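Acyl-coenzyme A oxidase acox-1.1 (Caenorhabditis elegans, PDB 5K3I) catalyses the first step of peroxisomal beta-oxidation, using FAD and molecular oxygen to desaturate acyl-CoAs to (2E)-enoyl-CoAs with release of hydrogen peroxide. Local coordinates at residues 151-156 / 183-188; 341-346 / 405-410. The protein carries 1 engineered substitution. All coordinates share one frame; numbering follows the deposited sequence.

Contact 1. Residues 151-156 / 183-188; sequences QTEMGH and ITALKW. With FAD (flavin-adenine dinucleotide), chain I.
Three backbone hydrogen bonds tie the two segments together: Trp188 N to Thr152 O, Met154 N to Leu186 O at 2.8 Å, and Gly155 N to Thr184 O. The first two flank the single beta bridge that Glu153 and Lys187 form between them, and the third continues the ladder toward Thr184.

The charged grip is on the Lys187 ammonium. A bend at chi2 (-65°) folds its chain back across the 151-156 loop, where Lys187 NZ donates to Gln151 O at 2.8 Å and makes a salt bridge to Glu153 OE2, met on its anti side. Val203 O takes another bond from NZ, and Thr165 OG1 also bonds to OE2, giving each charge a further partner.

Apolar packing centres on Met154. Its side chain runs alongside Trp188 in the same direction, and Met154 CE meets Trp188 CZ3 at 3.4 Å. Met154 SD lies 5.1 Å from the centroid of the Trp188 six-membered ring, an oblique Met-aromatic contact. His412 of the second subunit meets the same indole.

Thr152 faces the flavin: Thr152 N points straight at FAD O2 (2.7 Å), and Thr152 OG1 donates to FAD N1 (2.7 Å). Gln151 N adds a bond to O2. These donors around N1 and O2 mark the flavin pyrimidine site of the acyl-CoA oxidase beta domain.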
loop_
_atom_site.group_PDB
_atom_site.type_symbol
_atom_site.label_atom_id
_atom_site.label_comp_id
_atom_site.label_asym_id
_atom_site.label_seq_id
_atom_site.Cartn_x
_atom_site.Cartn_y
_atom_site.Cartn_z
ATOM N N GLN A 151 23.854 1.254 11.772
ATOM C CA GLN A 151 23.489 2.440 12.540
ATOM C C GLN A 151 22.330 2.185 13.496
ATOM O O GLN A 151 22.473 2.339 14.713
ATOM C CB GLN A 151 23.138 3.568 11.567
ATOM C CG GLN A 151 22.808 4.888 12.211
ATOM C CD GLN A 151 22.788 6.013 11.195
ATOM O OE1 GLN A 151 23.833 6.472 10.735
ATOM N NE2 GLN A 151 21.588 6.448 10.816
ATOM N N THR A 152 21.171 1.808 12.955
ATOM C CA THR A 152 19.959 1.618 13.746
ATOM C C THR A 152 20.104 0.530 14.803
ATOM O O THR A 152 20.775 -0.489 14.600
ATOM C CB THR A 152 18.791 1.301 12.813
ATOM O OG1 THR A 152 18.696 2.338 11.833
ATOM C CG2 THR A 152 17.464 1.200 13.564
ATOM N N GLU A 153 19.444 0.757 15.934
ATOM C CA GLU A 153 19.342 -0.195 17.021
ATOM C C GLU A 153 17.873 -0.491 17.276
ATOM O O GLU A 153 16.985 0.204 16.780
ATOM C CB GLU A 153 20.006 0.359 18.284
ATOM C CG GLU A 153 21.416 0.834 18.056
ATOM C CD GLU A 153 22.065 1.333 19.331
ATOM O OE1 GLU A 153 21.321 1.690 20.266
ATOM O OE2 GLU A 153 23.317 1.398 19.385
ATOM N N MET A 154 17.619 -1.527 18.080
ATOM C CA MET A 154 16.241 -1.943 18.325
ATOM C C MET A 154 15.426 -0.791 18.909
ATOM O O MET A 154 14.246 -0.618 18.580
ATOM C CB MET A 154 16.198 -3.160 19.253
ATOM C CG MET A 154 14.780 -3.665 19.487
ATOM S SD MET A 154 14.615 -4.755 20.914
ATOM C CE MET A 154 15.559 -6.180 20.433
ATOM N N GLY A 155 16.042 0.014 19.772
ATOM C CA GLY A 155 15.364 1.097 20.431
ATOM C C GLY A 155 15.570 2.488 19.871
ATOM O O GLY A 155 14.938 3.432 20.367
ATOM N N HIS A 156 16.414 2.655 18.851
ATOM C CA HIS A 156 16.620 3.972 18.262
ATOM C C HIS A 156 17.016 3.831 16.802
ATOM O O HIS A 156 17.933 3.071 16.462
ATOM C CB HIS A 156 17.703 4.753 19.004
ATOM C CG HIS A 156 17.334 5.116 20.409
ATOM N ND1 HIS A 156 17.518 4.256 21.472
ATOM C CD2 HIS A 156 16.793 6.246 20.928
ATOM C CE1 HIS A 156 17.108 4.841 22.584
ATOM N NE2 HIS A 156 16.665 6.049 22.282
ATOM N N ILE A 183 19.125 -5.197 25.624
ATOM C CA ILE A 183 18.593 -5.699 24.357
ATOM C C ILE A 183 18.256 -4.542 23.423
ATOM O O ILE A 183 18.500 -4.610 22.214
ATOM C CB ILE A 183 17.375 -6.621 24.576
ATOM C CG1 ILE A 183 16.333 -6.004 25.502
ATOM C CG2 ILE A 183 17.809 -7.990 25.086
ATOM C CD1 ILE A 183 14.912 -6.481 25.229
ATOM N N THR A 184 17.699 -3.455 23.967
ATOM C CA THR A 184 17.319 -2.323 23.125
ATOM C C THR A 184 18.512 -1.641 22.467
ATOM O O THR A 184 18.317 -0.844 21.542
ATOM C CB THR A 184 16.531 -1.289 23.933
ATOM O OG1 THR A 184 17.420 -0.595 24.819
ATOM C CG2 THR A 184 15.442 -1.954 24.745
ATOM N N ALA A 185 19.730 -1.923 22.921
ATOM C CA ALA A 185 20.939 -1.383 22.312
ATOM C C ALA A 185 21.467 -2.222 21.158
ATOM O O ALA A 185 22.398 -1.784 20.474
ATOM C CB ALA A 185 22.043 -1.261 23.359
ATOM N N LEU A 186 20.938 -3.429 20.960
ATOM C CA LEU A 186 21.272 -4.245 19.796
ATOM C C LEU A 186 21.117 -3.469 18.500
ATOM O O LEU A 186 20.063 -2.881 18.244
ATOM C CB LEU A 186 20.370 -5.479 19.738
ATOM C CG LEU A 186 20.515 -6.690 20.658
ATOM C CD1 LEU A 186 19.327 -7.599 20.413
ATOM C CD2 LEU A 186 21.810 -7.426 20.396
ATOM N N LYS A 187 22.167 -3.486 17.679
ATOM C CA LYS A 187 22.011 -3.055 16.300
ATOM C C LYS A 187 20.936 -3.907 15.640
ATOM O O LYS A 187 20.826 -5.106 15.900
ATOM C CB LYS A 187 23.333 -3.166 15.543
ATOM C CG LYS A 187 24.405 -2.236 16.075
ATOM C CD LYS A 187 23.993 -0.790 15.859
ATOM C CE LYS A 187 24.903 0.168 16.600
ATOM N NZ LYS A 187 24.400 1.570 16.566
ATOM N N TRP A 188 20.119 -3.275 14.807
ATOM C CA TRP A 188 18.871 -3.885 14.372
ATOM C C TRP A 188 18.413 -3.137 13.135
ATOM O O TRP A 188 18.328 -1.902 13.161
ATOM C CB TRP A 188 17.828 -3.809 15.493
ATOM C CG TRP A 188 16.648 -4.718 15.345
ATOM C CD1 TRP A 188 15.599 -4.565 14.490
ATOM C CD2 TRP A 188 16.393 -5.920 16.080
ATOM N NE1 TRP A 188 14.704 -5.593 14.648
ATOM C CE2 TRP A 188 15.170 -6.441 15.616
ATOM C CE3 TRP A 188 17.081 -6.608 17.080
ATOM C CZ2 TRP A 188 14.621 -7.614 16.116
ATOM C CZ3 TRP A 188 16.535 -7.777 17.573
ATOM C CH2 TRP A 188 15.315 -8.266 17.092
HETATM P PA FAD I . 10.686 5.583 15.000
HETATM O O1A FAD I . 11.308 6.942 15.180
HETATM O O2A FAD I . 10.994 4.723 16.206
HETATM O O5B FAD I . 9.071 5.786 14.817
HETATM C C5B FAD I . 8.754 6.747 13.841
HETATM C C4B FAD I . 7.366 7.289 14.256
HETATM O O4B FAD I . 7.493 8.086 15.273
HETATM C C3B FAD I . 6.929 8.100 13.033
HETATM O O3B FAD I . 5.587 7.965 12.848
HETATM C C2B FAD I . 7.326 9.552 13.347
HETATM O O2B FAD I . 6.129 10.402 13.042
HETATM C C1B FAD I . 7.512 9.585 14.636
HETATM N N9A FAD I . 8.696 10.270 15.107
HETATM C C8A FAD I . 9.870 9.752 15.512
HETATM N N7A FAD I . 10.660 10.759 15.871
HETATM C C5A FAD I . 9.962 11.920 15.700
HETATM C C6A FAD I . 10.254 13.255 15.899
HETATM N N6A FAD I . 11.368 14.044 16.354
HETATM N N1A FAD I . 9.336 14.190 15.632
HETATM C C2A FAD I . 8.110 13.840 15.163
HETATM N N3A FAD I . 7.826 12.542 14.967
HETATM C C4A FAD I . 8.746 11.597 15.236
HETATM N N1 FAD I . 19.008 0.997 9.516
HETATM C C2 FAD I . 20.471 0.913 9.413
HETATM O O2 FAD I . 21.154 1.422 10.265
HETATM N N3 FAD I . 21.036 0.195 8.247
HETATM C C4 FAD I . 20.151 -0.393 7.253
HETATM O O4 FAD I . 20.580 -0.964 6.335
HETATM C C4X FAD I . 18.658 -0.300 7.381
HETATM N N5 FAD I . 17.761 -0.883 6.408
HETATM C C5X FAD I . 16.297 -0.751 6.575
HETATM C C6 FAD I . 15.454 -1.329 5.614
HETATM C C7 FAD I . 14.062 -1.205 5.781
HETATM C C7M FAD I . 13.431 -1.932 4.575
HETATM C C8 FAD I . 13.516 -0.523 6.886
HETATM C C8M FAD I . 12.008 -0.403 7.049
HETATM C C9 FAD I . 14.374 0.050 7.848
HETATM C C9A FAD I . 15.770 -0.073 7.674
HETATM N N10 FAD I . 16.704 0.530 8.682
HETATM C C10 FAD I . 18.132 0.398 8.509
HETATM C "C1'" FAD I . 16.192 1.251 9.833
HETATM C "C2'" FAD I . 15.779 2.685 9.431
HETATM O "O2'" FAD I . 16.897 3.505 9.269
HETATM C "C3'" FAD I . 14.906 3.192 10.568
HETATM O "O3'" FAD I . 13.897 2.249 10.713
HETATM C "C4'" FAD I . 14.355 4.541 10.136
HETATM O "O4'" FAD I . 15.340 5.502 10.333
HETATM C "C5'" FAD I . 13.140 4.922 10.982
HETATM O "O5'" FAD I . 13.569 5.281 12.280
HETATM P P FAD I . 12.835 4.430 13.489
HETATM O O1P FAD I . 12.851 2.944 13.150
HETATM O O2P FAD I . 13.511 4.625 14.810
HETATM O O3P FAD I . 11.251 4.883 13.613
#

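Contact 2. Residues 341-346 / 405-410; sequences QHRLFP and ARMACG. With FAD (flavin-adenine dinucleotide), chain M.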
loop_
_atom_site.group_PDB
_atom_site.type_symbol
_atom_site.label_atom_id
_atom_site.label_comp_id
_atom_site.label_asym_id
_atom_site.label_seq_id
_atom_site.Cartn_x
_atom_site.Cartn_y
_atom_site.Cartn_z
ATOM N N GLN A 341 -7.154 5.750 -17.801
ATOM C CA GLN A 341 -6.111 6.697 -18.162
ATOM C C GLN A 341 -5.786 7.618 -16.989
ATOM O O GLN A 341 -4.616 7.905 -16.714
ATOM C CB GLN A 341 -6.539 7.491 -19.398
ATOM C CG GLN A 341 -6.645 6.636 -20.652
ATOM C CD GLN A 341 -7.124 7.423 -21.863
ATOM O OE1 GLN A 341 -7.204 8.651 -21.822
ATOM N NE2 GLN A 341 -7.438 6.722 -22.946
ATOM N N HIS A 342 -6.813 8.064 -16.269
ATOM C CA HIS A 342 -6.635 8.948 -15.118
ATOM C C HIS A 342 -5.886 8.285 -13.974
ATOM O O HIS A 342 -5.175 8.962 -13.230
ATOM C CB HIS A 342 -8.008 9.429 -14.642
ATOM C CG HIS A 342 -7.984 10.212 -13.367
ATOM N ND1 HIS A 342 -7.656 11.551 -13.315
ATOM C CD2 HIS A 342 -8.297 9.855 -12.099
ATOM C CE1 HIS A 342 -7.748 11.978 -12.067
ATOM N NE2 HIS A 342 -8.138 10.969 -11.309
ATOM N N ARG A 343 -6.034 6.981 -13.804
ATOM C CA ARG A 343 -5.344 6.286 -12.723
ATOM C C ARG A 343 -3.938 5.805 -13.090
ATOM O O ARG A 343 -3.193 5.376 -12.198
ATOM C CB ARG A 343 -6.234 5.147 -12.186
ATOM C CG ARG A 343 -6.215 3.831 -12.906
ATOM C CD ARG A 343 -7.276 2.879 -12.341
ATOM N NE ARG A 343 -7.199 2.756 -10.881
ATOM C CZ ARG A 343 -7.781 1.792 -10.167
ATOM N NH1 ARG A 343 -8.461 0.826 -10.770
ATOM N NH2 ARG A 343 -7.634 1.763 -8.850
ATOM N N LEU A 344 -3.514 5.935 -14.347
ATOM C CA LEU A 344 -2.164 5.565 -14.775
ATOM C C LEU A 344 -1.324 6.757 -15.209
ATOM O O LEU A 344 -0.233 6.973 -14.666
ATOM C CB LEU A 344 -2.233 4.553 -15.939
ATOM C CG LEU A 344 -2.796 3.142 -15.770
ATOM C CD1 LEU A 344 -3.004 2.506 -17.127
ATOM C CD2 LEU A 344 -1.737 2.381 -15.042
ATOM N N PHE A 345 -1.806 7.536 -16.181
ATOM C CA PHE A 345 -0.955 8.505 -16.871
ATOM C C PHE A 345 -0.352 9.558 -15.949
ATOM O O PHE A 345 0.806 9.950 -16.187
ATOM C CB PHE A 345 -1.749 9.194 -17.983
ATOM C CG PHE A 345 -2.220 8.266 -19.073
ATOM C CD1 PHE A 345 -1.834 6.931 -19.091
ATOM C CD2 PHE A 345 -3.020 8.739 -20.103
ATOM C CE1 PHE A 345 -2.264 6.081 -20.094
ATOM C CE2 PHE A 345 -3.444 7.901 -21.111
ATOM C CZ PHE A 345 -3.068 6.570 -21.108
ATOM N N PRO A 346 -1.051 10.076 -14.929
ATOM C CA PRO A 346 -0.394 11.053 -14.050
ATOM C C PRO A 346 0.825 10.477 -13.368
ATOM O O PRO A 346 1.757 11.224 -13.049
ATOM C CB PRO A 346 -1.496 11.407 -13.037
ATOM C CG PRO A 346 -2.762 11.156 -13.783
ATOM C CD PRO A 346 -2.482 9.928 -14.585
ATOM N N ALA A 405 -1.428 1.255 -10.087
ATOM C CA ALA A 405 -1.030 0.427 -11.217
ATOM C C ALA A 405 -1.453 -1.021 -11.002
ATOM O O ALA A 405 -1.992 -1.663 -11.912
ATOM C CB ALA A 405 0.478 0.543 -11.439
ATOM N N ARG A 406 -1.229 -1.549 -9.796
ATOM C CA ARG A 406 -1.693 -2.896 -9.485
ATOM C C ARG A 406 -3.195 -3.028 -9.682
ATOM O O ARG A 406 -3.665 -3.971 -10.332
ATOM C CB ARG A 406 -1.347 -3.279 -8.054
ATOM C CG ARG A 406 -1.751 -4.724 -7.764
ATOM C CD ARG A 406 -1.334 -5.175 -6.389
ATOM N NE ARG A 406 -1.884 -4.298 -5.357
ATOM C CZ ARG A 406 -3.165 -4.262 -4.994
ATOM N NH1 ARG A 406 -4.061 -5.029 -5.598
ATOM N NH2 ARG A 406 -3.558 -3.431 -4.035
ATOM N N MET A 407 -3.975 -2.118 -9.085
ATOM C CA MET A 407 -5.425 -2.290 -9.107
ATOM C C MET A 407 -5.985 -2.051 -10.499
ATOM O O MET A 407 -7.082 -2.527 -10.806
ATOM C CB MET A 407 -6.098 -1.357 -8.099
ATOM C CG MET A 407 -5.769 -1.672 -6.656
ATOM S SD MET A 407 -6.588 -0.550 -5.519
ATOM C CE MET A 407 -5.607 0.932 -5.691
ATOM N N ALA A 408 -5.235 -1.359 -11.359
ATOM C CA ALA A 408 -5.613 -1.184 -12.752
ATOM C C ALA A 408 -5.528 -2.475 -13.558
ATOM O O ALA A 408 -6.000 -2.501 -14.702
ATOM C CB ALA A 408 -4.723 -0.130 -13.413
ATOM N N CYS A 409 -4.917 -3.522 -13.014
ATOM C CA CYS A 409 -4.913 -4.838 -13.633
ATOM C C CYS A 409 -6.064 -5.719 -13.183
ATOM O O CYS A 409 -6.114 -6.890 -13.573
ATOM C CB CYS A 409 -3.609 -5.538 -13.313
ATOM S SG CYS A 409 -2.225 -4.609 -13.828
ATOM N N GLY A 410 -6.976 -5.205 -12.361
ATOM C CA GLY A 410 -8.117 -6.024 -11.981
ATOM C C GLY A 410 -7.620 -7.173 -11.110
ATOM O O GLY A 410 -6.550 -7.118 -10.501
HETATM P PA FAD M . -11.003 -5.563 -14.670
HETATM O O1A FAD M . -12.249 -5.230 -15.434
HETATM O O2A FAD M . -10.207 -6.504 -15.546
HETATM O O5B FAD M . -10.156 -4.190 -14.312
HETATM C C5B FAD M . -8.997 -3.819 -15.018
HETATM C C4B FAD M . -9.139 -2.275 -15.133
HETATM O O4B FAD M . -10.091 -1.993 -15.988
HETATM C C3B FAD M . -9.647 -1.729 -13.779
HETATM O O3B FAD M . -8.955 -0.605 -13.464
HETATM C C2B FAD M . -11.127 -1.348 -13.981
HETATM O O2B FAD M . -11.531 -0.179 -13.117
HETATM C C1B FAD M . -11.155 -1.016 -15.236
HETATM N N9A FAD M . -12.470 -1.193 -15.772
HETATM C C8A FAD M . -13.089 -2.368 -16.012
HETATM N N7A FAD M . -14.301 -2.108 -16.478
HETATM C C5A FAD M . -14.453 -0.753 -16.531
HETATM C C6A FAD M . -15.501 0.053 -16.932
HETATM N N6A FAD M . -16.833 -0.124 -17.445
HETATM N N1A FAD M . -15.383 1.376 -16.883
HETATM C C2A FAD M . -14.221 1.917 -16.432
HETATM N N3A FAD M . -13.188 1.142 -16.040
HETATM C C4A FAD M . -13.309 -0.195 -16.091
HETATM N N1 FAD M . -14.410 -14.112 -8.270
HETATM C C2 FAD M . -15.439 -15.093 -7.842
HETATM O O2 FAD M . -16.280 -15.423 -8.636
HETATM N N3 FAD M . -15.407 -15.690 -6.480
HETATM C C4 FAD M . -14.360 -15.252 -5.592
HETATM O O4 FAD M . -14.250 -15.650 -4.510
HETATM C C4X FAD M . -13.347 -14.256 -6.034
HETATM N N5 FAD M . -12.353 -13.903 -5.071
HETATM C C5X FAD M . -11.325 -12.927 -5.439
HETATM C C6 FAD M . -10.375 -12.612 -4.465
HETATM C C7 FAD M . -9.377 -11.692 -4.763
HETATM C C7M FAD M . -8.532 -11.596 -3.477
HETATM C C8 FAD M . -9.322 -11.086 -6.026
HETATM C C8M FAD M . -8.236 -10.082 -6.364
HETATM C C9 FAD M . -10.278 -11.412 -7.000
HETATM C C9A FAD M . -11.292 -12.343 -6.702
HETATM N N10 FAD M . -12.332 -12.715 -7.728
HETATM C C10 FAD M . -13.357 -13.682 -7.348
HETATM C "C1'" FAD M . -12.294 -12.085 -9.045
HETATM C "C2'" FAD M . -12.951 -10.703 -8.867
HETATM O "O2'" FAD M . -14.330 -10.870 -8.732
HETATM C "C3'" FAD M . -12.604 -9.760 -10.015
HETATM O "O3'" FAD M . -11.216 -9.692 -10.072
HETATM C "C4'" FAD M . -13.197 -8.411 -9.621
HETATM O "O4'" FAD M . -14.581 -8.512 -9.646
HETATM C "C5'" FAD M . -12.760 -7.333 -10.617
HETATM O "O5'" FAD M . -13.160 -7.756 -11.910
HETATM P P FAD M . -11.944 -7.800 -13.051
HETATM O O1P FAD M . -10.824 -8.670 -12.554
HETATM O O2P FAD M . -12.375 -8.353 -14.382
HETATM O O3P FAD M . -11.363 -6.266 -13.212
#
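This is a buried helix-helix contact within the all-helical C-alpha1 domain, where helix 338-370 meets the C-terminal part of helix 380-407 beside the adenosine ribose of FAD. Side chains carry it, and the polar bond goes to the cofactor. Arg343 CB points toward 405-410; with CG between the backbone N and the carbonyl carbon (chi1 84°) and a bend at chi3, the guanidinium is laid against Met407 and Ala408. The chain crosses Met407 at about a right angle, with Arg343 NH2 3.6 Å from Met407 CB. Ala408 N lies over one guanidinium face, offset toward the rim, while FAD O3B sits at the edge, in plane, and accepts from Arg343 NH1 at 3.1 Å.

Leu344 adds the apolar part, Leu344 CD2 lying 4.2 Å from Ala408 CB. A leucine in place of Arg343 would probably leave the ribose hydroxyl O3B without this donor and strip the Met407-Ala408 backbone of its flat cover.

Arg343 also borders the ATP pocket, where His342 NE2 bonds ATP O5'. A type I turn from Met407 leads to Gly410, whose positive phi (68°) and bare CA admit the pyrophosphate. Turn and arginine line part of the adenosine-ribose and pyrophosphate site of FAD.

Contact 1 comes first along the chain and closes before contact 2 opens. Their centres lie 39 Å apart on opposite sides of the chain's centre, with nearest atoms about 26 Å apart. They share no secondary structure: 151-156 / 183-188 joins a loop after strand 147-150 to edge strand 187-188, whereas 341-346 / 405-410 joins helices 338-370 and 380-407. Each attends a different FAD, contact 1 at the flavin and contact 2 at the ribose and pyrophosphate. Since Arg343 of the second subunit also bonds the FAD held by contact 1, the homodimer completes each cofactor site by pairing contact 1 of one chain with contact 2 of the other.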